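Local coordinates for protein anabena Tic22 (Anabaena sp., PDB 4EV1) that probably acts as a chaperone in protein transport, as a cyanobacterial member of the Tic22-like family, at residues 1-7 with 196-200; 10-15 with 205-211; 16-22 with 77-83; 139-143 with 179-183; 163-167 with 211-216. The contacts are given in a common frame with arbitrary orientation. Numbering follows the deposited sequence.

Interaction 1: residues 1-7 with 196-200; sequences MLSEQQI and LQDKN
Leu2 lays its CD1 methyl against CD2 of Leu196, 3.6 Å away, so that the extended start of the chain packs on the last turn of helix 189-198. Both leucines hold the mt rotamer, and the branched ends can meet although the CA atoms of Leu2 and Leu196 are 6.5 Å apart. In the first turn of helix 4-11, Ile7, also mt, turns its CB toward the same residue: its CD1 lies 4.1 Å from Leu196 CB and 3.8 Å from Gln197 CG. Gln197 suits this edge because its methylenes cover Ile7 while its NE2 bonds to Tyr89 of helix 85-94.

Met1 and Leu2 are extended. Met1 N donates to Asn200 OD1 at 2.6 Å, Met1 CA lies 4.0 Å from Asn200 CA, and Met1 CA makes a CA-H...O contact with Lys199 O at 3.5 Å; Lys199 is where the chain leaves helical angles, which carries Asn200 across to the terminal nitrogen.

Ser3, at psi 164°, is the N-cap of helix 4-11. With chi1 p its OG accepts from Gln6 N at 2.8 Å, and Gln6 OE1 returns a bond from Ser3 N at 2.7 Å; serine is short enough to reach back, glutamine long enough. Ile7 N to Ser3 O, 2.9 Å, closes the first turn. The result is a capping box at a helix N-terminus, packed through leucine and isoleucine on the C-terminal end of a second helix.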
# COMPACT_ATOMS: atom_id res chain seq x y z
N MET A 1 -21.43 -5.74 7.66
CA MET A 1 -20.22 -5.05 7.16
C MET A 1 -19.00 -5.89 7.54
O MET A 1 -19.11 -6.84 8.34
CB MET A 1 -20.10 -3.65 7.78
CG MET A 1 -19.68 -3.68 9.27
SD MET A 1 -19.67 -2.08 10.13
CE MET A 1 -21.33 -2.08 10.78
N LEU A 2 -17.84 -5.54 6.97
CA LEU A 2 -16.59 -6.17 7.34
C LEU A 2 -16.15 -5.67 8.71
O LEU A 2 -16.20 -4.47 8.99
CB LEU A 2 -15.50 -5.91 6.28
CG LEU A 2 -15.80 -6.42 4.87
CD1 LEU A 2 -14.79 -5.91 3.86
CD2 LEU A 2 -15.85 -7.94 4.86
N SER A 3 -15.70 -6.60 9.55
CA SER A 3 -15.18 -6.25 10.86
C SER A 3 -13.80 -5.61 10.71
O SER A 3 -13.20 -5.71 9.64
CB SER A 3 -15.05 -7.50 11.72
OG SER A 3 -13.97 -8.32 11.30
N GLU A 4 -13.34 -4.94 11.76
CA GLU A 4 -11.96 -4.45 11.84
C GLU A 4 -10.91 -5.58 11.69
O GLU A 4 -9.85 -5.36 11.09
CB GLU A 4 -11.71 -3.69 13.15
CG GLU A 4 -12.23 -2.22 13.16
CD GLU A 4 -11.42 -1.27 12.23
OE1 GLU A 4 -10.60 -0.48 12.75
OE2 GLU A 4 -11.61 -1.31 10.98
N GLN A 5 -11.20 -6.77 12.21
CA GLN A 5 -10.30 -7.89 12.02
C GLN A 5 -10.31 -8.38 10.57
O GLN A 5 -9.26 -8.71 10.01
CB GLN A 5 -10.58 -9.05 12.99
CG GLN A 5 -9.60 -10.22 12.82
CD GLN A 5 -8.13 -9.85 13.07
OE1 GLN A 5 -7.82 -8.96 13.90
NE2 GLN A 5 -7.22 -10.52 12.35
N GLN A 6 -11.47 -8.41 9.94
CA GLN A 6 -11.55 -8.78 8.53
C GLN A 6 -10.81 -7.79 7.63
O GLN A 6 -10.15 -8.21 6.69
CB GLN A 6 -12.99 -8.89 8.07
CG GLN A 6 -13.69 -10.13 8.65
CD GLN A 6 -15.19 -10.14 8.38
OE1 GLN A 6 -15.88 -9.14 8.58
NE2 GLN A 6 -15.69 -11.27 7.92
N ILE A 7 -10.97 -6.49 7.88
CA ILE A 7 -10.29 -5.45 7.12
C ILE A 7 -8.77 -5.59 7.32
O ILE A 7 -8.03 -5.56 6.34
CB ILE A 7 -10.78 -4.03 7.52
CG1 ILE A 7 -12.25 -3.85 7.10
CG2 ILE A 7 -9.96 -2.97 6.88
CD1 ILE A 7 -12.81 -2.45 7.36
N LEU A 196 -14.65 -0.28 2.36
CA LEU A 196 -14.69 -1.50 3.20
C LEU A 196 -15.17 -1.17 4.65
O LEU A 196 -15.78 -2.00 5.31
CB LEU A 196 -13.34 -2.19 3.26
CG LEU A 196 -12.69 -2.64 1.95
CD1 LEU A 196 -11.28 -3.12 2.21
CD2 LEU A 196 -13.50 -3.70 1.30
N GLN A 197 -14.88 0.04 5.12
CA GLN A 197 -15.32 0.48 6.45
C GLN A 197 -16.83 0.86 6.46
O GLN A 197 -17.49 0.70 7.49
CB GLN A 197 -14.48 1.67 6.93
CG GLN A 197 -13.01 1.34 7.23
CD GLN A 197 -12.16 2.57 7.56
OE1 GLN A 197 -12.34 3.65 7.01
NE2 GLN A 197 -11.19 2.39 8.44
N ASP A 198 -17.35 1.36 5.33
CA ASP A 198 -18.68 2.03 5.28
C ASP A 198 -19.84 1.23 4.67
O ASP A 198 -21.00 1.65 4.79
CB ASP A 198 -18.57 3.38 4.54
CG ASP A 198 -17.66 4.37 5.26
OD1 ASP A 198 -17.33 4.11 6.44
OD2 ASP A 198 -17.27 5.39 4.65
N LYS A 199 -19.57 0.11 4.01
CA LYS A 199 -20.64 -0.63 3.33
C LYS A 199 -20.97 -2.00 3.97
O LYS A 199 -20.10 -2.64 4.56
CB LYS A 199 -20.32 -0.77 1.85
CG LYS A 199 -20.27 0.55 1.13
CD LYS A 199 -21.00 0.50 -0.21
CE LYS A 199 -21.12 1.88 -0.87
NZ LYS A 199 -20.88 1.77 -2.35
N ASN A 200 -22.24 -2.41 3.87
CA ASN A 200 -22.70 -3.75 4.30
C ASN A 200 -22.71 -4.77 3.14
O ASN A 200 -22.80 -5.99 3.37
CB ASN A 200 -24.11 -3.68 4.93
CG ASN A 200 -24.10 -3.45 6.46
OD1 ASN A 200 -23.17 -3.84 7.16
ND2 ASN A 200 -25.17 -2.83 6.97

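Interaction 2: residues 10-15 with 205-211; sequences KLDSVP and NQVVLVP
Lys10 NZ donates to two backbone carbonyls, Val207 O at 2.7 Å and Asn205 O at 2.9 Å. Lysine suits the place because its long chain, m at chi1, t at chi2 and chi3 and m at chi4, runs along the segment 205-211 to the point where a 3-10 turn passes into strand 207-210. A water next joins the backbones: it donates to Lys10 O (2.6 Å), accepts from Leu209 N (2.8 Å) and bonds to Ser13 OG (2.8 Å).

At the end of the helix the chain makes a type I turn from Leu11 to Val14, closed by Val14 N to Leu11 O at 3.0 Å, and then becomes extended. CA atoms pair Lys10 with Val208 (6.0 Å), Ser13 with Leu209 (6.3 Å) and Val14 with Pro211 (5.3 Å).

Leu209, chi1 m and chi2 p, points toward the turn. Its CB meets Val14 CG2 at 3.6 Å and its CD2 meets Leu11 CD2 at 4.0 Å, while Ser13, being small, lets its CB approach Leu209 O to 3.4 Å. Beyond, Pro15 CD rests 3.8 Å from Pro211 CB. Strand 207-210 bonds to strand 156-162, so this is a helix-turn-strand connection packed against an outermost strand of a mixed sheet.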
# COMPACT_ATOMS: atom_id res chain seq x y z
N LYS A 10 -7.34 -8.46 5.19
CA LYS A 10 -7.29 -8.11 3.77
C LYS A 10 -6.07 -7.23 3.51
O LYS A 10 -5.29 -7.49 2.60
CB LYS A 10 -8.57 -7.41 3.30
CG LYS A 10 -9.81 -8.35 3.20
CD LYS A 10 -10.95 -7.65 2.53
CE LYS A 10 -12.19 -8.51 2.47
NZ LYS A 10 -11.90 -9.77 1.77
N LEU A 11 -5.92 -6.20 4.33
CA LEU A 11 -4.76 -5.30 4.22
C LEU A 11 -3.42 -6.01 4.44
O LEU A 11 -2.40 -5.62 3.84
CB LEU A 11 -4.90 -4.15 5.23
CG LEU A 11 -6.05 -3.19 5.01
CD1 LEU A 11 -6.18 -2.15 6.17
CD2 LEU A 11 -5.96 -2.51 3.64
N ASP A 12 -3.40 -7.01 5.31
CA ASP A 12 -2.18 -7.75 5.63
C ASP A 12 -1.54 -8.50 4.45
O ASP A 12 -0.38 -8.91 4.54
CB ASP A 12 -2.43 -8.76 6.76
CG ASP A 12 -2.40 -8.15 8.15
OD1 ASP A 12 -2.11 -6.96 8.31
OD2 ASP A 12 -2.66 -8.89 9.12
N SER A 13 -2.27 -8.68 3.37
CA SER A 13 -1.69 -9.26 2.15
C SER A 13 -0.52 -8.43 1.65
O SER A 13 0.31 -8.92 0.92
CB SER A 13 -2.70 -9.23 1.02
OG SER A 13 -3.69 -10.20 1.21
N VAL A 14 -0.56 -7.13 1.95
CA VAL A 14 0.32 -6.15 1.34
C VAL A 14 1.46 -5.86 2.30
O VAL A 14 1.22 -5.38 3.41
CB VAL A 14 -0.45 -4.87 1.03
CG1 VAL A 14 0.41 -3.83 0.36
CG2 VAL A 14 -1.72 -5.17 0.17
N PRO A 15 2.70 -6.14 1.89
CA PRO A 15 3.82 -5.73 2.75
C PRO A 15 4.19 -4.25 2.55
O PRO A 15 4.14 -3.73 1.45
CB PRO A 15 4.96 -6.64 2.31
CG PRO A 15 4.69 -6.93 0.91
CD PRO A 15 3.17 -6.82 0.68
N ASN A 205 -16.58 -9.07 0.87
CA ASN A 205 -15.84 -10.24 1.34
C ASN A 205 -14.92 -10.85 0.28
O ASN A 205 -13.92 -11.49 0.62
CB ASN A 205 -16.80 -11.34 1.78
CG ASN A 205 -17.45 -11.05 3.10
OD1 ASN A 205 -18.68 -11.18 3.24
ND2 ASN A 205 -16.65 -10.64 4.08
N GLN A 206 -15.29 -10.71 -1.00
CA GLN A 206 -14.47 -11.26 -2.09
C GLN A 206 -13.24 -10.41 -2.43
O GLN A 206 -12.36 -10.88 -3.17
CB GLN A 206 -15.29 -11.39 -3.37
CG GLN A 206 -16.49 -12.31 -3.27
CD GLN A 206 -17.42 -12.12 -4.44
OE1 GLN A 206 -16.99 -12.11 -5.60
NE2 GLN A 206 -18.71 -11.95 -4.14
N VAL A 207 -13.12 -9.26 -2.11
CA VAL A 207 -12.08 -8.30 -2.42
C VAL A 207 -10.79 -8.75 -1.75
O VAL A 207 -10.79 -9.11 -0.57
CB VAL A 207 -12.43 -6.88 -1.97
CG1 VAL A 207 -11.26 -5.93 -2.21
CG2 VAL A 207 -13.68 -6.38 -2.69
N VAL A 208 -9.80 -8.79 -2.53
CA VAL A 208 -8.45 -9.07 -2.06
C VAL A 208 -7.50 -8.04 -2.65
O VAL A 208 -7.70 -7.53 -3.77
CB VAL A 208 -7.99 -10.48 -2.44
CG1 VAL A 208 -8.86 -11.53 -1.76
CG2 VAL A 208 -8.02 -10.67 -3.95
N LEU A 209 -6.47 -7.72 -1.88
CA LEU A 209 -5.41 -6.82 -2.33
C LEU A 209 -4.24 -7.64 -2.80
O LEU A 209 -3.79 -8.51 -2.08
CB LEU A 209 -4.93 -5.91 -1.19
CG LEU A 209 -5.92 -4.79 -0.88
CD1 LEU A 209 -7.07 -5.30 -0.07
CD2 LEU A 209 -5.18 -3.64 -0.17
N VAL A 210 -3.74 -7.36 -4.00
CA VAL A 210 -2.66 -8.13 -4.58
C VAL A 210 -1.42 -7.21 -4.66
O VAL A 210 -1.41 -6.23 -5.43
CB VAL A 210 -3.03 -8.68 -5.99
CG1 VAL A 210 -1.89 -9.48 -6.57
CG2 VAL A 210 -4.33 -9.55 -5.93
N PRO A 211 -0.40 -7.47 -3.83
CA PRO A 211 0.78 -6.63 -3.94
C PRO A 211 1.61 -6.85 -5.21
O PRO A 211 1.30 -7.69 -6.03
CB PRO A 211 1.57 -7.01 -2.71
CG PRO A 211 1.22 -8.46 -2.50
CD PRO A 211 -0.20 -8.61 -2.92
O HOH W 1 -6.18 -9.00 0.62

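Interaction 3: residues 16-22 with 77-83; sequences IYLVTNE and SLQVTAV
Strands 16-20 and 79-83 run antiparallel, their short axes 4.6 Å apart at closest approach and their directions 143° apart. Three hydrogen-bonded pairs set the register, Ile16 with Val83, Leu18 with Thr81 and Thr20 with Gln79, each joined by two N-H...O bonds, such as Leu18 N to Thr81 O and Thr81 N to Leu18 O, both 2.9 Å. Between them stand the non-hydrogen-bonded pairs Tyr17 with Ala82 (CA-CA 4.7 Å) and Val19 with Val80 (4.8 Å), where CA-H...O contacts such as Val80 CA to Leu18 O at 3.3 Å add to the ladder.

This is a regular antiparallel ladder, with helix 51-63 covering the Tyr17, Val19 and Val80 face and helix 85-94 meeting Ile16 and Val83 on the other; Tyr17 also bonds through its backbone to Tyr48 of strand 43-48. Beta-branched residues favour these extended angles.

On the first face Tyr17 (chi1 m) sets CB 3.6 Å from Val80 CG1 and CE1 3.9 Å from Ala82 CB, whose small size leaves room for the ring; Tyr17 OH bonds to Ser215. Val19 CG1 reaches Leu78 CD2 at 3.9 Å. On the opposite face Leu18 CD1 touches Val83 CG2 at 3.7 Å, and beside them the hydroxyls Thr20 OG1 and Thr81 OG1 lie 2.7 Å apart.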
# COMPACT_ATOMS: atom_id res chain seq x y z
N ILE A 16 4.56 -3.60 3.65
CA ILE A 16 4.98 -2.24 3.64
C ILE A 16 6.41 -2.29 4.12
O ILE A 16 6.73 -3.04 5.04
CB ILE A 16 4.12 -1.41 4.62
CG1 ILE A 16 2.64 -1.49 4.21
CG2 ILE A 16 4.64 0.06 4.72
CD1 ILE A 16 2.26 -0.84 2.89
N TYR A 17 7.29 -1.52 3.52
CA TYR A 17 8.74 -1.55 3.91
C TYR A 17 9.12 -0.29 4.73
O TYR A 17 8.93 0.81 4.29
CB TYR A 17 9.56 -1.71 2.65
CG TYR A 17 9.14 -2.94 1.89
CD1 TYR A 17 9.48 -4.20 2.34
CD2 TYR A 17 8.36 -2.84 0.76
CE1 TYR A 17 9.08 -5.33 1.66
CE2 TYR A 17 7.93 -3.99 0.07
CZ TYR A 17 8.30 -5.25 0.55
OH TYR A 17 7.92 -6.40 -0.11
N LEU A 18 9.57 -0.49 5.96
CA LEU A 18 9.95 0.54 6.86
C LEU A 18 11.46 0.57 6.94
O LEU A 18 12.11 -0.48 6.74
CB LEU A 18 9.38 0.27 8.23
CG LEU A 18 7.84 0.31 8.35
CD1 LEU A 18 7.49 0.24 9.85
CD2 LEU A 18 7.20 1.56 7.64
N VAL A 19 12.01 1.77 7.10
CA VAL A 19 13.42 1.93 7.42
C VAL A 19 13.58 1.93 8.93
O VAL A 19 13.04 2.81 9.65
CB VAL A 19 14.02 3.20 6.80
CG1 VAL A 19 15.49 3.40 7.29
CG2 VAL A 19 14.00 3.13 5.30
N THR A 20 14.31 0.93 9.42
CA THR A 20 14.34 0.64 10.87
C THR A 20 15.72 0.34 11.37
O THR A 20 16.61 0.12 10.55
CB THR A 20 13.44 -0.53 11.26
OG1 THR A 20 14.05 -1.77 10.90
CG2 THR A 20 12.06 -0.46 10.60
N ASN A 21 15.92 0.31 12.69
CA ASN A 21 17.15 -0.26 13.23
C ASN A 21 17.06 -1.79 13.20
O ASN A 21 16.08 -2.37 12.65
CB ASN A 21 17.53 0.31 14.64
CG ASN A 21 16.60 -0.13 15.74
OD1 ASN A 21 15.72 -0.95 15.54
ND2 ASN A 21 16.81 0.40 16.93
N GLU A 22 18.05 -2.45 13.78
CA GLU A 22 18.11 -3.90 13.74
C GLU A 22 17.00 -4.56 14.61
O GLU A 22 16.71 -5.72 14.44
CB GLU A 22 19.51 -4.39 14.15
CG GLU A 22 19.75 -4.41 15.67
CD GLU A 22 20.02 -3.05 16.34
OE1 GLU A 22 19.96 -1.98 15.67
OE2 GLU A 22 20.31 -3.09 17.58
N SER A 77 23.27 0.88 11.72
CA SER A 77 22.32 -0.24 11.91
C SER A 77 21.00 -0.15 11.14
O SER A 77 20.05 -0.91 11.44
CB SER A 77 22.02 -0.34 13.40
OG SER A 77 23.11 -0.98 14.06
N LEU A 78 20.92 0.68 10.12
CA LEU A 78 19.66 0.79 9.35
C LEU A 78 19.45 -0.36 8.38
O LEU A 78 20.38 -0.78 7.72
CB LEU A 78 19.65 2.07 8.54
CG LEU A 78 19.45 3.34 9.30
CD1 LEU A 78 19.45 4.45 8.27
CD2 LEU A 78 18.17 3.32 10.15
N GLN A 79 18.20 -0.81 8.27
CA GLN A 79 17.80 -1.86 7.39
C GLN A 79 16.31 -1.69 7.07
O GLN A 79 15.61 -0.88 7.67
CB GLN A 79 18.01 -3.20 8.05
CG GLN A 79 17.06 -3.49 9.28
CD GLN A 79 17.29 -4.88 9.86
OE1 GLN A 79 18.35 -5.17 10.38
NE2 GLN A 79 16.29 -5.75 9.73
N VAL A 80 15.84 -2.47 6.12
CA VAL A 80 14.47 -2.49 5.74
C VAL A 80 13.81 -3.61 6.55
O VAL A 80 14.32 -4.73 6.57
CB VAL A 80 14.29 -2.80 4.25
CG1 VAL A 80 12.76 -2.84 3.87
CG2 VAL A 80 14.99 -1.76 3.39
N THR A 81 12.66 -3.30 7.17
CA THR A 81 11.78 -4.27 7.81
C THR A 81 10.45 -4.30 7.05
O THR A 81 9.86 -3.25 6.75
CB THR A 81 11.60 -3.89 9.29
OG1 THR A 81 12.89 -3.95 9.93
CG2 THR A 81 10.63 -4.82 9.97
N ALA A 82 9.99 -5.49 6.75
CA ALA A 82 8.71 -5.72 6.08
C ALA A 82 7.57 -5.89 7.14
O ALA A 82 7.70 -6.69 8.08
CB ALA A 82 8.84 -6.95 5.20
N VAL A 83 6.55 -5.06 7.06
CA VAL A 83 5.40 -5.08 7.99
C VAL A 83 4.09 -5.25 7.15
O VAL A 83 3.88 -4.55 6.15
CB VAL A 83 5.35 -3.74 8.81
CG1 VAL A 83 4.19 -3.73 9.90
CG2 VAL A 83 6.79 -3.42 9.43

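Interaction 4: residues 139-143 with 179-183; sequences RFAPD and HPKAD
An antiparallel beta bridge between the end of strand 134-139 and the start of strand 183-188, reinforced by a salt bridge, joins two segments at the periphery of the fold, their centre about 25 Å from the centre of the chain. Arg139 and Asp183 form a hydrogen-bonded pair with CA atoms 5.4 Å apart, Arg139 N to Asp183 O at 2.7 Å and Asp183 N to Arg139 O at 3.0 Å. Their side chains leave on the same face and meet end on: Arg139 NE bonds to Asp183 OD1 at 3.1 Å and Arg139 NH2 to Asp183 OD2 at 3.0 Å. The planar guanidinium matches a carboxylate in this bidentate way, and aspartate's short side chain, at chi1 p, brings its carboxylate to the end of the longer Arg139 side chain.

Past the bridge Phe140 turns to helical angles (-59/-36) and Ala141 is extended again. The CA atoms of Phe140 and Ala182 come within 4.4 Å, and Ala182 CA makes CA-H...O contacts with Arg139 O (3.2 Å) and Phe140 O (3.0 Å), an approach helped by alanine's small side chain. A type I turn, His179 to Ala182, closed by Ala182 N to His179 O at 2.9 Å, presents the His179 ring. The edge of Phe140 faces it, centroids 4.6 Å apart and planes at 53°, while Pro142 CD packs 3.6 Å from Lys181 O. The motif is an antiparallel hydrogen-bonded pair at meeting strand ends, flanked by a cross-strand salt bridge and a T-shaped (edge-to-face) Phe-His pair.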
# COMPACT_ATOMS: atom_id res chain seq x y z
N ARG A 139 -12.41 -3.98 -15.10
CA ARG A 139 -13.87 -3.96 -15.22
C ARG A 139 -14.24 -4.48 -16.57
O ARG A 139 -13.48 -4.32 -17.52
CB ARG A 139 -14.42 -2.55 -15.09
CG ARG A 139 -14.02 -1.81 -13.83
CD ARG A 139 -14.73 -0.49 -13.78
NE ARG A 139 -14.14 0.50 -14.68
CZ ARG A 139 -14.36 1.81 -14.60
NH1 ARG A 139 -15.15 2.32 -13.66
NH2 ARG A 139 -13.76 2.62 -15.47
N PHE A 140 -15.41 -5.10 -16.64
CA PHE A 140 -15.96 -5.55 -17.92
C PHE A 140 -16.15 -4.37 -18.91
O PHE A 140 -15.96 -4.52 -20.13
CB PHE A 140 -17.28 -6.30 -17.70
CG PHE A 140 -17.13 -7.64 -17.03
CD1 PHE A 140 -16.55 -8.71 -17.71
CD2 PHE A 140 -17.54 -7.84 -15.73
CE1 PHE A 140 -16.37 -9.94 -17.08
CE2 PHE A 140 -17.37 -9.07 -15.11
CZ PHE A 140 -16.79 -10.12 -15.78
N ALA A 141 -16.53 -3.21 -18.38
CA ALA A 141 -16.66 -1.97 -19.14
C ALA A 141 -16.77 -0.84 -18.13
O ALA A 141 -17.10 -1.10 -16.98
CB ALA A 141 -17.91 -2.01 -20.07
N PRO A 142 -16.48 0.41 -18.54
CA PRO A 142 -16.53 1.55 -17.61
C PRO A 142 -17.79 1.60 -16.75
O PRO A 142 -17.74 2.01 -15.59
CB PRO A 142 -16.44 2.77 -18.53
CG PRO A 142 -15.69 2.28 -19.73
CD PRO A 142 -16.07 0.82 -19.90
N ASP A 143 -18.91 1.18 -17.33
CA ASP A 143 -20.23 1.19 -16.67
C ASP A 143 -20.64 -0.19 -16.15
O ASP A 143 -21.81 -0.42 -15.82
CB ASP A 143 -21.28 1.68 -17.68
CG ASP A 143 -21.03 1.16 -19.07
OD1 ASP A 143 -21.13 -0.08 -19.29
OD2 ASP A 143 -20.68 1.97 -19.95
N HIS A 179 -14.73 -9.37 -23.95
CA HIS A 179 -15.26 -8.08 -23.46
C HIS A 179 -14.42 -6.93 -24.00
O HIS A 179 -13.56 -6.39 -23.30
CB HIS A 179 -15.29 -8.06 -21.93
CG HIS A 179 -16.10 -9.17 -21.33
ND1 HIS A 179 -17.45 -9.05 -21.04
CD2 HIS A 179 -15.76 -10.43 -20.98
CE1 HIS A 179 -17.89 -10.18 -20.54
NE2 HIS A 179 -16.89 -11.05 -20.50
N PRO A 180 -14.66 -6.55 -25.27
CA PRO A 180 -13.75 -5.60 -25.93
C PRO A 180 -13.74 -4.21 -25.32
O PRO A 180 -12.77 -3.47 -25.53
CB PRO A 180 -14.29 -5.55 -27.37
CG PRO A 180 -15.03 -6.84 -27.54
CD PRO A 180 -15.66 -7.10 -26.21
N LYS A 181 -14.79 -3.87 -24.57
CA LYS A 181 -14.88 -2.62 -23.82
C LYS A 181 -14.22 -2.67 -22.42
O LYS A 181 -14.23 -1.67 -21.69
CB LYS A 181 -16.35 -2.22 -23.67
CG LYS A 181 -17.00 -1.77 -25.00
CD LYS A 181 -18.52 -1.85 -24.99
CE LYS A 181 -19.20 -0.48 -24.90
NZ LYS A 181 -18.71 0.31 -23.75
N ALA A 182 -13.67 -3.82 -22.04
CA ALA A 182 -13.02 -3.97 -20.71
C ALA A 182 -11.93 -2.91 -20.47
O ALA A 182 -11.24 -2.48 -21.39
CB ALA A 182 -12.46 -5.38 -20.52
N ASP A 183 -11.80 -2.47 -19.22
CA ASP A 183 -10.78 -1.50 -18.90
C ASP A 183 -10.26 -1.67 -17.48
O ASP A 183 -10.77 -2.50 -16.71
CB ASP A 183 -11.28 -0.07 -19.12
CG ASP A 183 -12.20 0.41 -18.02
OD1 ASP A 183 -12.75 -0.41 -17.27
OD2 ASP A 183 -12.38 1.64 -17.91

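Interaction 5: residues 163-167 with 211-216; sequences LSKQD and PSPESR. With EDO (1,2-ethanediol), chain G.
Two helix N-termini meet here through a bidentate salt bridge whose arginine also bonds to the backbone before its own helix. Arg216 NH1 lies 2.9 Å from Asp167 OD2 and Arg216 NH2 3.2 Å from Asp167 OD1, while NH1 of Arg216 also donates to Pro211 O at 2.9 Å. Arginine fits because one guanidinium can serve a carboxylate and a carbonyl together; with chi1 m and chi3 m it folds back toward the start of helix 213-220.

Each helix opens on a serine N-cap. Ser212, psi 161° and chi1 p, accepts from Ser215 N through OG at 3.1 Å, and Arg216 N bonds to Ser212 O at 3.0 Å. Ser164 OG accepts from Gln166 NE2 at 3.2 Å and is also held by Glu112. The caps face each other with CA atoms 5.1 Å apart. Pro213, at ease in a first helical turn where its nitrogen needs no partner, places CD 3.9 Å from Ser164 CB and 3.5 Å from Asp167 OD2. Leu163 CB lies 4.1 Å from Pro211 CA.

A 1,2-ethanediol, probably from the crystallisation liquor, donates a hydrogen bond from O1 to Glu214 OE1 at 3.1 Å; its C2 is modelled improbably close to Ser212 OG, at 2.4 Å.

The contact lies where parallel strands 156-162 and 207-210 run on into helices 165-175 and 213-220, with Pro15 of strand 15-20 packed on Pro211 and Ser215.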
# COMPACT_ATOMS: atom_id res chain seq x y z
N LEU A 163 -1.96 -3.67 -6.69
CA LEU A 163 -1.08 -2.55 -6.39
C LEU A 163 -0.15 -2.25 -7.59
O LEU A 163 0.47 -1.17 -7.65
CB LEU A 163 -0.25 -2.83 -5.14
CG LEU A 163 -0.85 -2.55 -3.76
CD1 LEU A 163 -1.16 -1.03 -3.58
CD2 LEU A 163 -2.06 -3.41 -3.44
N SER A 164 -0.08 -3.18 -8.54
CA SER A 164 0.72 -2.99 -9.71
C SER A 164 -0.08 -3.04 -11.02
O SER A 164 -0.76 -4.02 -11.31
CB SER A 164 1.84 -4.01 -9.72
OG SER A 164 2.65 -3.70 -10.79
N LYS A 165 0.04 -2.00 -11.81
CA LYS A 165 -0.69 -1.89 -13.04
C LYS A 165 -0.44 -3.01 -14.01
O LYS A 165 -1.33 -3.44 -14.64
CB LYS A 165 -0.46 -0.55 -13.70
CG LYS A 165 -1.37 -0.28 -14.81
CD LYS A 165 -0.72 0.62 -15.70
CE LYS A 165 -0.81 0.11 -17.08
NZ LYS A 165 -2.01 0.73 -17.66
N GLN A 166 0.79 -3.48 -14.09
CA GLN A 166 1.16 -4.59 -14.97
C GLN A 166 0.36 -5.86 -14.67
O GLN A 166 -0.02 -6.58 -15.59
CB GLN A 166 2.67 -4.89 -14.94
CG GLN A 166 3.11 -5.50 -13.62
CD GLN A 166 4.62 -5.53 -13.43
OE1 GLN A 166 5.32 -6.31 -14.09
NE2 GLN A 166 5.13 -4.71 -12.48
N ASP A 167 0.08 -6.11 -13.40
CA ASP A 167 -0.75 -7.25 -13.02
C ASP A 167 -2.20 -7.04 -13.48
O ASP A 167 -2.84 -7.99 -13.89
CB ASP A 167 -0.77 -7.48 -11.51
CG ASP A 167 0.54 -8.04 -10.98
OD1 ASP A 167 1.08 -9.01 -11.56
OD2 ASP A 167 1.01 -7.49 -9.99
N PRO A 211 -0.40 -7.47 -3.83
CA PRO A 211 0.78 -6.63 -3.94
C PRO A 211 1.61 -6.85 -5.21
O PRO A 211 1.30 -7.69 -6.03
CB PRO A 211 1.57 -7.01 -2.71
CG PRO A 211 1.22 -8.46 -2.50
CD PRO A 211 -0.20 -8.61 -2.92
N SER A 212 2.66 -6.08 -5.37
CA SER A 212 3.44 -6.05 -6.59
C SER A 212 4.16 -7.38 -6.81
O SER A 212 4.28 -8.16 -5.87
CB SER A 212 4.49 -4.98 -6.44
OG SER A 212 5.45 -5.40 -5.45
N PRO A 213 4.60 -7.66 -8.05
CA PRO A 213 5.30 -8.94 -8.28
C PRO A 213 6.53 -9.09 -7.38
O PRO A 213 6.83 -10.20 -6.91
CB PRO A 213 5.72 -8.87 -9.76
CG PRO A 213 4.82 -7.92 -10.39
CD PRO A 213 4.37 -6.93 -9.31
N GLU A 214 7.22 -7.98 -7.17
CA GLU A 214 8.42 -7.98 -6.34
C GLU A 214 8.11 -8.34 -4.89
O GLU A 214 8.84 -9.11 -4.27
CB GLU A 214 9.13 -6.64 -6.41
CG GLU A 214 9.66 -6.28 -7.80
CD GLU A 214 8.60 -5.76 -8.84
OE1 GLU A 214 7.43 -5.46 -8.51
OE2 GLU A 214 8.99 -5.63 -10.03
N SER A 215 7.02 -7.79 -4.35
CA SER A 215 6.59 -8.11 -2.98
C SER A 215 6.11 -9.56 -2.87
O SER A 215 6.31 -10.22 -1.84
CB SER A 215 5.51 -7.11 -2.53
OG SER A 215 6.12 -5.90 -2.13
N ARG A 216 5.40 -10.05 -3.89
CA ARG A 216 4.91 -11.44 -3.87
C ARG A 216 6.09 -12.41 -3.82
O ARG A 216 6.08 -13.35 -3.03
CB ARG A 216 4.04 -11.74 -5.10
CG ARG A 216 2.70 -11.02 -5.08
CD ARG A 216 1.74 -11.66 -6.04
NE ARG A 216 2.26 -11.80 -7.42
CZ ARG A 216 2.13 -10.88 -8.38
NH1 ARG A 216 1.58 -9.69 -8.14
NH2 ARG A 216 2.58 -11.14 -9.62
C1 EDO G . 8.23 -3.03 -6.28
O1 EDO G . 7.44 -2.57 -7.37
C2 EDO G . 7.28 -3.85 -5.41
O2 EDO G . 6.52 -3.12 -4.44

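How the interactions relate
Interactions 1, 2 and 5 form a connected series. Interactions 1 and 2 share helix 4-11 and touch through Leu2 and Lys10, their centres 13 Å apart; interactions 2 and 5 share Pro211, with centres 12 Å apart. The segments of these three alternate along the chain, so the N-terminal residues and the C-terminal part of the fold are interlocked. Interaction 3 continues directly from interaction 2 in sequence and meets interaction 5 where Tyr17 OH approaches Ser215 OG. Interaction 4 touches none of the others; its centre is 40 Å from that of interaction 3, on the opposite side of the chain's centre. The N-terminal chain thus links the antiparallel strand pair 15-20/79-84 to the mixed sheet ending in strand 207-210.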